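Local coordinates for protein capsid (PDB 4RDL) that forms the protruding, host-facing part of the norovirus capsid and binds histo-blood group antigen glycans such as the Lewis y tetrasaccharide, at residues 28-33 with 69-74; 112-117 with 137-142; 173-178 with 221-226. All coordinates share one frame; numbering follows the deposited sequence.

Contact 1 (28-33 with 69-74)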
# COMPACT_ATOMS: atom_id res chain seq x y z
N ARG A 28 5.93 -8.16 -0.82
CA ARG A 28 6.15 -8.76 0.50
C ARG A 28 6.29 -7.72 1.63
O ARG A 28 6.11 -8.06 2.80
CB ARG A 28 7.39 -9.65 0.48
CG ARG A 28 7.23 -10.87 -0.41
CD ARG A 28 8.49 -11.71 -0.40
NE ARG A 28 8.64 -12.47 0.84
CZ ARG A 28 9.79 -12.95 1.28
NH1 ARG A 28 10.92 -12.70 0.62
NH2 ARG A 28 9.82 -13.67 2.40
N VAL A 29 6.64 -6.49 1.27
CA VAL A 29 6.58 -5.35 2.19
C VAL A 29 6.02 -4.17 1.39
O VAL A 29 6.18 -4.13 0.17
CB VAL A 29 7.96 -4.96 2.76
CG1 VAL A 29 8.46 -6.02 3.74
CG2 VAL A 29 8.97 -4.76 1.63
N PRO A 30 5.33 -3.23 2.06
CA PRO A 30 4.81 -2.07 1.34
C PRO A 30 5.90 -1.01 1.16
O PRO A 30 6.00 -0.05 1.94
CB PRO A 30 3.67 -1.59 2.24
CG PRO A 30 4.14 -1.96 3.61
CD PRO A 30 4.85 -3.28 3.45
N MET A 31 6.72 -1.21 0.14
CA MET A 31 7.85 -0.34 -0.16
C MET A 31 8.00 -0.29 -1.66
O MET A 31 7.82 -1.31 -2.33
CB MET A 31 9.16 -0.91 0.41
CG MET A 31 9.23 -1.03 1.90
SD MET A 31 9.15 0.56 2.73
CE MET A 31 10.35 1.52 1.86
N LEU A 32 8.37 0.87 -2.18
CA LEU A 32 8.68 0.98 -3.60
C LEU A 32 9.77 -0.02 -4.00
O LEU A 32 10.70 -0.30 -3.24
CB LEU A 32 9.13 2.39 -3.94
CG LEU A 32 8.06 3.48 -3.88
CD1 LEU A 32 8.71 4.85 -3.99
CD2 LEU A 32 7.03 3.28 -4.98
N ILE A 33 9.65 -0.54 -5.21
CA ILE A 33 10.71 -1.34 -5.80
C ILE A 33 11.89 -0.45 -6.18
O ILE A 33 11.70 0.59 -6.81
CB ILE A 33 10.19 -2.08 -7.04
CG1 ILE A 33 9.18 -3.15 -6.62
CG2 ILE A 33 11.35 -2.70 -7.82
CD1 ILE A 33 8.38 -3.74 -7.75
N CYS A 69 -2.58 -4.05 2.19
CA CYS A 69 -2.71 -5.23 3.03
C CYS A 69 -1.38 -5.93 3.33
O CYS A 69 -1.33 -6.84 4.16
CB CYS A 69 -3.66 -6.24 2.39
SG CYS A 69 -5.33 -5.59 2.18
N ILE A 70 -0.32 -5.54 2.64
CA ILE A 70 0.92 -6.31 2.69
C ILE A 70 1.59 -6.27 4.06
O ILE A 70 1.84 -5.19 4.61
CB ILE A 70 1.91 -5.83 1.62
CG1 ILE A 70 1.32 -6.00 0.22
CG2 ILE A 70 3.24 -6.58 1.74
CD1 ILE A 70 2.11 -5.27 -0.85
N ALA A 71 1.88 -7.46 4.60
CA ALA A 71 2.63 -7.62 5.84
C ALA A 71 1.91 -7.02 7.04
O ALA A 71 2.54 -6.50 7.96
CB ALA A 71 4.05 -7.05 5.70
N ARG A 72 0.59 -7.13 7.03
CA ARG A 72 -0.23 -6.68 8.15
C ARG A 72 -0.96 -7.86 8.77
O ARG A 72 -1.06 -8.93 8.17
CB ARG A 72 -1.21 -5.60 7.70
CG ARG A 72 -0.51 -4.31 7.29
CD ARG A 72 -1.48 -3.22 6.89
NE ARG A 72 -0.78 -2.06 6.34
CZ ARG A 72 -0.64 -0.89 6.97
NH1 ARG A 72 -1.14 -0.72 8.18
NH2 ARG A 72 0.00 0.11 6.37
N MET A 73 -1.46 -7.64 9.99
CA MET A 73 -2.29 -8.61 10.70
C MET A 73 -3.44 -7.87 11.36
O MET A 73 -3.38 -6.65 11.56
CB MET A 73 -1.50 -9.33 11.79
CG MET A 73 -0.19 -9.95 11.36
SD MET A 73 0.65 -10.59 12.84
CE MET A 73 2.25 -11.04 12.17
N ARG A 74 -4.46 -8.63 11.73
CA ARG A 74 -5.57 -8.09 12.51
C ARG A 74 -6.06 -9.15 13.47
O ARG A 74 -6.08 -10.34 13.13
CB ARG A 74 -6.71 -7.63 11.60
CG ARG A 74 -7.91 -7.06 12.37
CD ARG A 74 -8.87 -6.34 11.43
NE ARG A 74 -10.04 -5.83 12.14
CZ ARG A 74 -10.81 -4.84 11.72
NH1 ARG A 74 -10.53 -4.23 10.57
NH2 ARG A 74 -11.85 -4.45 12.45
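Ile70 leans its CG2 methyl against the peptide between Arg28 and Val29, and this one branch makes the closest approaches. Its CB already points at segment 28-33 and stands 4.3 Å from Pro30 CD. From there CG2, anti to the Ile70 backbone N, reaches Arg28 C at 3.3 Å and Val29 N at 3.4 Å, a tight fit of a methyl on a peptide group. The same methyl lies 4.1 Å from Pro30 CD, the two side chains sliding past each other in opposite directions. The other branch, CG1 and then CD1, continues extended (chi2 167°) and approaches the partner segment less closely. On the Ala71 side of CG2, Ala71 CB comes to 3.7 Å from Arg28 O, while Ile70 O faces Pro30 CD at 3.7 Å.

Both backbones bend here. Ile70 and Ala71 are the central residues of a type II turn from Cys69 to Arg72, which leads into strand 72-80, and Pro30 is the centre of an inverse gamma turn. Their meeting joins the P1 part of the protruding domain to the start of the P2 subdomain. The Arg28 guanidinium is engaged elsewhere, in a salt bridge with Asp109 and a cation-pi contact with Phe48, and Pro30 also packs on Arg72 of the second subunit.

Since the two segments share methyl and ring-carbon contacts with peptide groups and have no direct hydrogen bond between them, their fit depends on shape and burial; the polar links that fix each one are made elsewhere.

Contact 2 (112-117 with 137-142). With GAL (beta-D-galactopyranose), chain C; FUC (alpha-L-fucopyranose), chain B.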
# COMPACT_ATOMS: atom_id res chain seq x y z
N ASN A 112 10.77 -17.93 10.48
CA ASN A 112 11.88 -18.21 11.39
C ASN A 112 12.62 -16.97 11.86
O ASN A 112 13.84 -17.00 12.02
CB ASN A 112 12.88 -19.21 10.80
CG ASN A 112 13.64 -19.96 11.87
OD1 ASN A 112 13.05 -20.41 12.85
ND2 ASN A 112 14.95 -20.08 11.70
N CYS A 113 11.88 -15.89 12.09
CA CYS A 113 12.49 -14.63 12.49
C CYS A 113 11.60 -13.84 13.43
O CYS A 113 10.48 -14.26 13.75
CB CYS A 113 12.86 -13.81 11.25
SG CYS A 113 11.45 -13.47 10.16
N ASP A 114 12.10 -12.70 13.88
CA ASP A 114 11.37 -11.85 14.81
C ASP A 114 10.70 -10.72 14.06
O ASP A 114 11.38 -9.89 13.44
CB ASP A 114 12.31 -11.28 15.88
CG ASP A 114 12.78 -12.33 16.88
OD1 ASP A 114 12.50 -13.54 16.70
OD2 ASP A 114 13.46 -11.93 17.85
N LEU A 115 9.38 -10.71 14.09
CA LEU A 115 8.58 -9.67 13.46
C LEU A 115 8.28 -8.58 14.48
O LEU A 115 7.57 -8.81 15.46
CB LEU A 115 7.26 -10.24 12.93
CG LEU A 115 7.37 -11.52 12.10
CD1 LEU A 115 5.97 -12.05 11.79
CD2 LEU A 115 8.15 -11.26 10.80
N HIS A 116 8.83 -7.39 14.24
CA HIS A 116 8.61 -6.27 15.14
C HIS A 116 7.45 -5.46 14.60
O HIS A 116 7.58 -4.77 13.57
CB HIS A 116 9.87 -5.41 15.24
CG HIS A 116 11.05 -6.17 15.77
ND1 HIS A 116 11.39 -6.18 17.11
CD2 HIS A 116 11.93 -6.99 15.15
CE1 HIS A 116 12.45 -6.95 17.29
NE2 HIS A 116 12.79 -7.46 16.12
N MET A 117 6.31 -5.57 15.28
CA MET A 117 5.06 -5.00 14.80
C MET A 117 4.72 -3.72 15.53
O MET A 117 4.97 -3.58 16.73
CB MET A 117 3.90 -5.99 15.00
CG MET A 117 4.17 -7.41 14.51
SD MET A 117 4.42 -7.56 12.73
CE MET A 117 2.79 -7.21 12.10
N VAL A 137 6.64 -7.81 19.59
CA VAL A 137 7.41 -8.74 18.78
C VAL A 137 6.61 -10.04 18.63
O VAL A 137 6.04 -10.54 19.61
CB VAL A 137 8.77 -9.05 19.42
CG1 VAL A 137 9.54 -10.06 18.58
CG2 VAL A 137 9.56 -7.77 19.62
N ILE A 138 6.55 -10.55 17.41
CA ILE A 138 5.95 -11.85 17.14
C ILE A 138 6.98 -12.76 16.47
O ILE A 138 7.51 -12.44 15.40
CB ILE A 138 4.71 -11.71 16.22
CG1 ILE A 138 3.66 -10.81 16.90
CG2 ILE A 138 4.11 -13.08 15.89
CD1 ILE A 138 2.44 -10.54 16.04
N HIS A 139 7.25 -13.89 17.10
CA HIS A 139 8.13 -14.91 16.53
C HIS A 139 7.40 -15.68 15.45
O HIS A 139 6.33 -16.24 15.71
CB HIS A 139 8.57 -15.90 17.61
CG HIS A 139 9.43 -15.30 18.67
ND1 HIS A 139 9.76 -15.98 19.83
CD2 HIS A 139 10.03 -14.09 18.76
CE1 HIS A 139 10.53 -15.21 20.58
NE2 HIS A 139 10.72 -14.06 19.95
N SER A 140 7.97 -15.76 14.25
CA SER A 140 7.40 -16.63 13.21
C SER A 140 8.05 -18.02 13.30
O SER A 140 8.58 -18.54 12.32
CB SER A 140 7.51 -16.02 11.81
OG SER A 140 8.85 -15.68 11.50
N TYR A 141 7.99 -18.59 14.50
CA TYR A 141 8.57 -19.89 14.79
C TYR A 141 8.05 -20.37 16.13
O TYR A 141 7.41 -19.59 16.85
CB TYR A 141 10.11 -19.85 14.76
CG TYR A 141 10.76 -18.79 15.63
CD1 TYR A 141 11.14 -19.08 16.94
CD2 TYR A 141 11.00 -17.51 15.14
CE1 TYR A 141 11.75 -18.12 17.74
CE2 TYR A 141 11.60 -16.54 15.93
CZ TYR A 141 11.97 -16.85 17.23
OH TYR A 141 12.57 -15.90 18.02
N ASP A 142 8.34 -21.63 16.45
CA ASP A 142 7.83 -22.36 17.62
C ASP A 142 6.36 -22.76 17.44
O ASP A 142 5.65 -22.19 16.62
CB ASP A 142 8.01 -21.58 18.94
CG ASP A 142 9.46 -21.41 19.32
OD1 ASP A 142 10.31 -22.23 18.89
OD2 ASP A 142 9.76 -20.46 20.07
C1 GAL C . 17.90 -8.94 19.81
C2 GAL C . 16.58 -8.60 19.16
C3 GAL C . 15.78 -9.82 18.86
C4 GAL C . 16.53 -10.78 18.12
C5 GAL C . 17.79 -11.11 18.84
C6 GAL C . 18.66 -12.06 18.16
O2 GAL C . 15.85 -7.74 20.03
O3 GAL C . 14.56 -9.45 18.19
O4 GAL C . 16.82 -10.25 16.78
O5 GAL C . 18.59 -9.88 19.08
O6 GAL C . 19.74 -12.49 18.84
C1 FUC B . 15.42 -6.60 19.38
C2 FUC B . 14.42 -5.91 20.21
C3 FUC B . 15.03 -5.42 21.46
C4 FUC B . 16.21 -4.54 21.22
C5 FUC B . 17.21 -5.18 20.28
C6 FUC B . 18.31 -4.25 19.93
O2 FUC B . 13.38 -6.79 20.50
O3 FUC B . 14.08 -4.77 22.25
O4 FUC B . 15.79 -3.33 20.69
O5 FUC B . 16.59 -5.68 19.09
O HOH W 1 12.43 -12.05 20.41
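Asp114, His116 and their partners His139 and Val137 belong to an antiparallel pairing of strands 113-121 and 133-139, a beta hairpin in the P2 sheet whose one face helps form the glycan pocket. Leu115 and Ile138 are its hydrogen-bonded pair, with Ile138 N to Leu115 O at 2.8 Å and Leu115 N to Ile138 O returning the bond. Asp114 with His139 and His116 with Val137 are non-hydrogen-bonded pairs. Past His139 the chain bends in an inverse gamma turn centred on Ser140, yet the link continues: Ser140 N donates almost straight (175°) to Cys113 O, and Cys113 N to Ser140 OG, which is also bonded to Phe110 O.

Tyr141 holds the Asp114 carboxylate. Its OH donates to the syn lone pair of OD1 at 2.7 Å, ring and carboxylate being nearly coplanar (16° apart). That same OH lies 3.1 Å above the plane of the His139 ring, over its centre. The other oxygen, OD2, accepts from galactose O3 at 2.7 Å and from a water that also bonds to His139 NE2. With three donors on two oxygens the carboxylate is well fixed and probably stays charged. Next to it, His116 and Val137 lie side by side, Val137 CG2 3.5 Å from His116 ND1, and the imidazole edge meets O2 of a fucose at CE1 (3.3 Å). His116 NE2 is hydrogen-bonded to Ser176 OG on the neighbouring strand.

On the other face Met117 CG touches Ile138 CD1 at 3.9 Å. There Leu115, Met117 and Ile138 pack on Met73 of strand 72-80, Ile138 reaches strand 151-154, and strand 167-177 flanks strand 113-121 on the side away from 133-139.

Contact 3 (173-178 with 221-226). With GAL (beta-D-galactopyranose), chain C; FUC (alpha-L-fucopyranose), chain D.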
# COMPACT_ATOMS: atom_id res chain seq x y z
N THR A 173 6.91 -3.38 11.16
CA THR A 173 7.79 -2.21 11.19
C THR A 173 9.23 -2.57 10.81
O THR A 173 9.86 -1.88 10.01
CB THR A 173 7.77 -1.53 12.57
OG1 THR A 173 6.42 -1.16 12.86
CG2 THR A 173 8.65 -0.29 12.60
N TRP A 174 9.73 -3.65 11.40
CA TRP A 174 11.05 -4.15 11.04
C TRP A 174 11.17 -5.63 11.42
O TRP A 174 10.30 -6.18 12.10
CB TRP A 174 12.17 -3.28 11.63
CG TRP A 174 12.28 -3.25 13.14
CD1 TRP A 174 11.44 -2.61 14.01
CD2 TRP A 174 13.31 -3.84 13.93
NE1 TRP A 174 11.88 -2.80 15.31
CE2 TRP A 174 13.03 -3.54 15.28
CE3 TRP A 174 14.45 -4.60 13.63
CZ2 TRP A 174 13.85 -3.97 16.33
CZ3 TRP A 174 15.26 -5.02 14.67
CH2 TRP A 174 14.95 -4.71 16.01
N VAL A 175 12.25 -6.26 10.96
CA VAL A 175 12.48 -7.68 11.14
C VAL A 175 13.91 -7.89 11.62
O VAL A 175 14.83 -7.21 11.16
CB VAL A 175 12.26 -8.46 9.81
CG1 VAL A 175 12.57 -9.95 9.99
CG2 VAL A 175 10.84 -8.25 9.29
N SER A 176 14.09 -8.82 12.54
CA SER A 176 15.44 -9.24 12.93
C SER A 176 15.53 -10.77 13.01
O SER A 176 14.51 -11.47 12.98
CB SER A 176 15.85 -8.61 14.26
OG SER A 176 14.99 -9.04 15.30
N ASN A 177 16.76 -11.28 13.09
CA ASN A 177 16.95 -12.72 13.17
C ASN A 177 16.51 -13.31 14.50
O ASN A 177 16.53 -12.64 15.54
CB ASN A 177 18.41 -13.08 12.90
CG ASN A 177 19.34 -12.60 14.00
OD1 ASN A 177 19.55 -11.40 14.17
ND2 ASN A 177 19.92 -13.54 14.75
N ARG A 178 16.10 -14.57 14.45
CA ARG A 178 15.91 -15.37 15.64
C ARG A 178 17.28 -15.65 16.25
O ARG A 178 18.23 -15.96 15.54
CB ARG A 178 15.25 -16.69 15.25
CG ARG A 178 15.20 -17.73 16.32
CD ARG A 178 14.64 -19.02 15.77
NE ARG A 178 14.47 -20.01 16.82
CZ ARG A 178 13.88 -21.18 16.67
NH1 ARG A 178 13.38 -21.52 15.48
NH2 ARG A 178 13.78 -22.02 17.70
N PHE A 221 14.61 -2.21 2.93
CA PHE A 221 13.64 -2.32 4.01
C PHE A 221 14.41 -2.80 5.23
O PHE A 221 15.41 -3.49 5.10
CB PHE A 221 12.56 -3.34 3.61
CG PHE A 221 11.53 -3.59 4.69
CD1 PHE A 221 10.36 -2.85 4.73
CD2 PHE A 221 11.74 -4.57 5.64
CE1 PHE A 221 9.43 -3.07 5.72
CE2 PHE A 221 10.81 -4.80 6.63
CZ PHE A 221 9.65 -4.05 6.67
N PRO A 222 13.95 -2.42 6.44
CA PRO A 222 14.67 -2.81 7.66
C PRO A 222 14.49 -4.28 8.07
O PRO A 222 14.04 -4.58 9.19
CB PRO A 222 14.08 -1.87 8.72
CG PRO A 222 12.69 -1.60 8.22
CD PRO A 222 12.86 -1.47 6.72
N THR A 223 14.82 -5.19 7.16
CA THR A 223 15.13 -6.57 7.51
C THR A 223 16.60 -6.53 7.95
O THR A 223 17.53 -6.64 7.14
CB THR A 223 14.92 -7.53 6.32
OG1 THR A 223 15.23 -6.86 5.10
CG2 THR A 223 13.45 -8.02 6.26
N VAL A 224 16.80 -6.32 9.25
CA VAL A 224 18.12 -6.02 9.77
C VAL A 224 19.06 -7.21 9.60
O VAL A 224 18.71 -8.34 9.92
CB VAL A 224 18.02 -5.55 11.24
CG1 VAL A 224 19.40 -5.38 11.87
CG2 VAL A 224 17.23 -4.25 11.31
N SER A 225 20.25 -6.91 9.07
CA SER A 225 21.28 -7.87 8.62
C SER A 225 21.18 -8.28 7.15
O SER A 225 22.12 -8.83 6.58
CB SER A 225 21.42 -9.10 9.54
OG SER A 225 20.49 -10.12 9.22
N ASN A 226 20.03 -8.00 6.52
CA ASN A 226 19.86 -8.21 5.09
C ASN A 226 18.75 -7.32 4.57
O ASN A 226 17.64 -7.78 4.29
CB ASN A 226 19.55 -9.67 4.77
CG ASN A 226 19.76 -10.00 3.30
OD1 ASN A 226 19.76 -9.12 2.45
ND2 ASN A 226 19.96 -11.28 3.00
C1 GAL C . 17.90 -8.94 19.81
C2 GAL C . 16.58 -8.60 19.16
C3 GAL C . 15.78 -9.82 18.86
C4 GAL C . 16.53 -10.78 18.12
C5 GAL C . 17.79 -11.11 18.84
C6 GAL C . 18.66 -12.06 18.16
O2 GAL C . 15.85 -7.74 20.03
O3 GAL C . 14.56 -9.45 18.19
O4 GAL C . 16.82 -10.25 16.78
O5 GAL C . 18.59 -9.88 19.08
O6 GAL C . 19.74 -12.49 18.84
C1 FUC D . 21.65 -7.39 17.73
C2 FUC D . 22.16 -8.30 16.65
C3 FUC D . 21.07 -9.15 16.15
C4 FUC D . 19.96 -8.39 15.67
C5 FUC D . 19.47 -7.42 16.69
C6 FUC D . 18.48 -6.53 16.15
O2 FUC D . 23.23 -9.09 17.16
O3 FUC D . 21.57 -10.04 15.12
O4 FUC D . 20.32 -7.65 14.48
O5 FUC D . 20.59 -6.60 17.26
O HOH W 2 18.85 -9.16 12.60
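Trp174 and Val224 meet beside a bound fucose: Val224 CG2 lies 3.6 Å from Trp174 CE3, the two side chains crossing obliquely, while the fucose methyl C6 sits in plane at the indole edge, 3.9 Å from CZ3. Trp174 belongs to a classic beta bulge, in which it and Thr173 both face His116, on the P2 strand 167-177. Further along, Ser176 OG lies within hydrogen-bonding distance of galactose O4 and O3, its single proton leaving the choice open; O4 itself donates to Asn177 O. Asn177 OD1 accepts a hydrogen bond from fucose O3 at 2.6 Å.

Behind this first shell, the loop 221-226 is held to the strand by a single backbone bridge. Val175 N donates to Pro222 O at 3.0 Å, and Val224 N returns a bond to Val175 O at 2.9 Å, which helps place Val224 beside the indole. Trp174 CB packs on Pro222 CB. The His116 ring stacks with Trp174 and, through NE2, helps position Ser176 OG by a hydrogen bond. A type II turn from Thr223 to Asn226 shapes the loop, closed further by Thr223 OG1 bonding to Asn226 O. The second subunit packs Thr129 on Val224 and Asp131 on Trp174, and Gly130 N of that subunit is hydrogen-bonded to the fucose. One water joins both segments and sugar: it accepts from Asn177 N, donates to Val224 O and lies 2.8 Å from fucose O4.

How the contacts relate
Along the chain the contacts follow in series, each closing before the next opens, and all reach the same antiparallel P2 sheet. Contacts 2 and 3 are closest, centres about 10 Å apart on the neighbouring strands 113-121 and 167-177, where Asp114 N bonds to Ser176 O and both touch the galactose; together they supply most of the glycan pocket. Contact 1 lies deeper, its centre about 16 Å from that of contact 2 and 14 Å from that of contact 3. Its Met73 packs under contact 2, and Met31 and Val29 touch Phe221. Contacts 1 and 3 also meet the second subunit, so the pocket lies near the dimer interface on the contact 3 side.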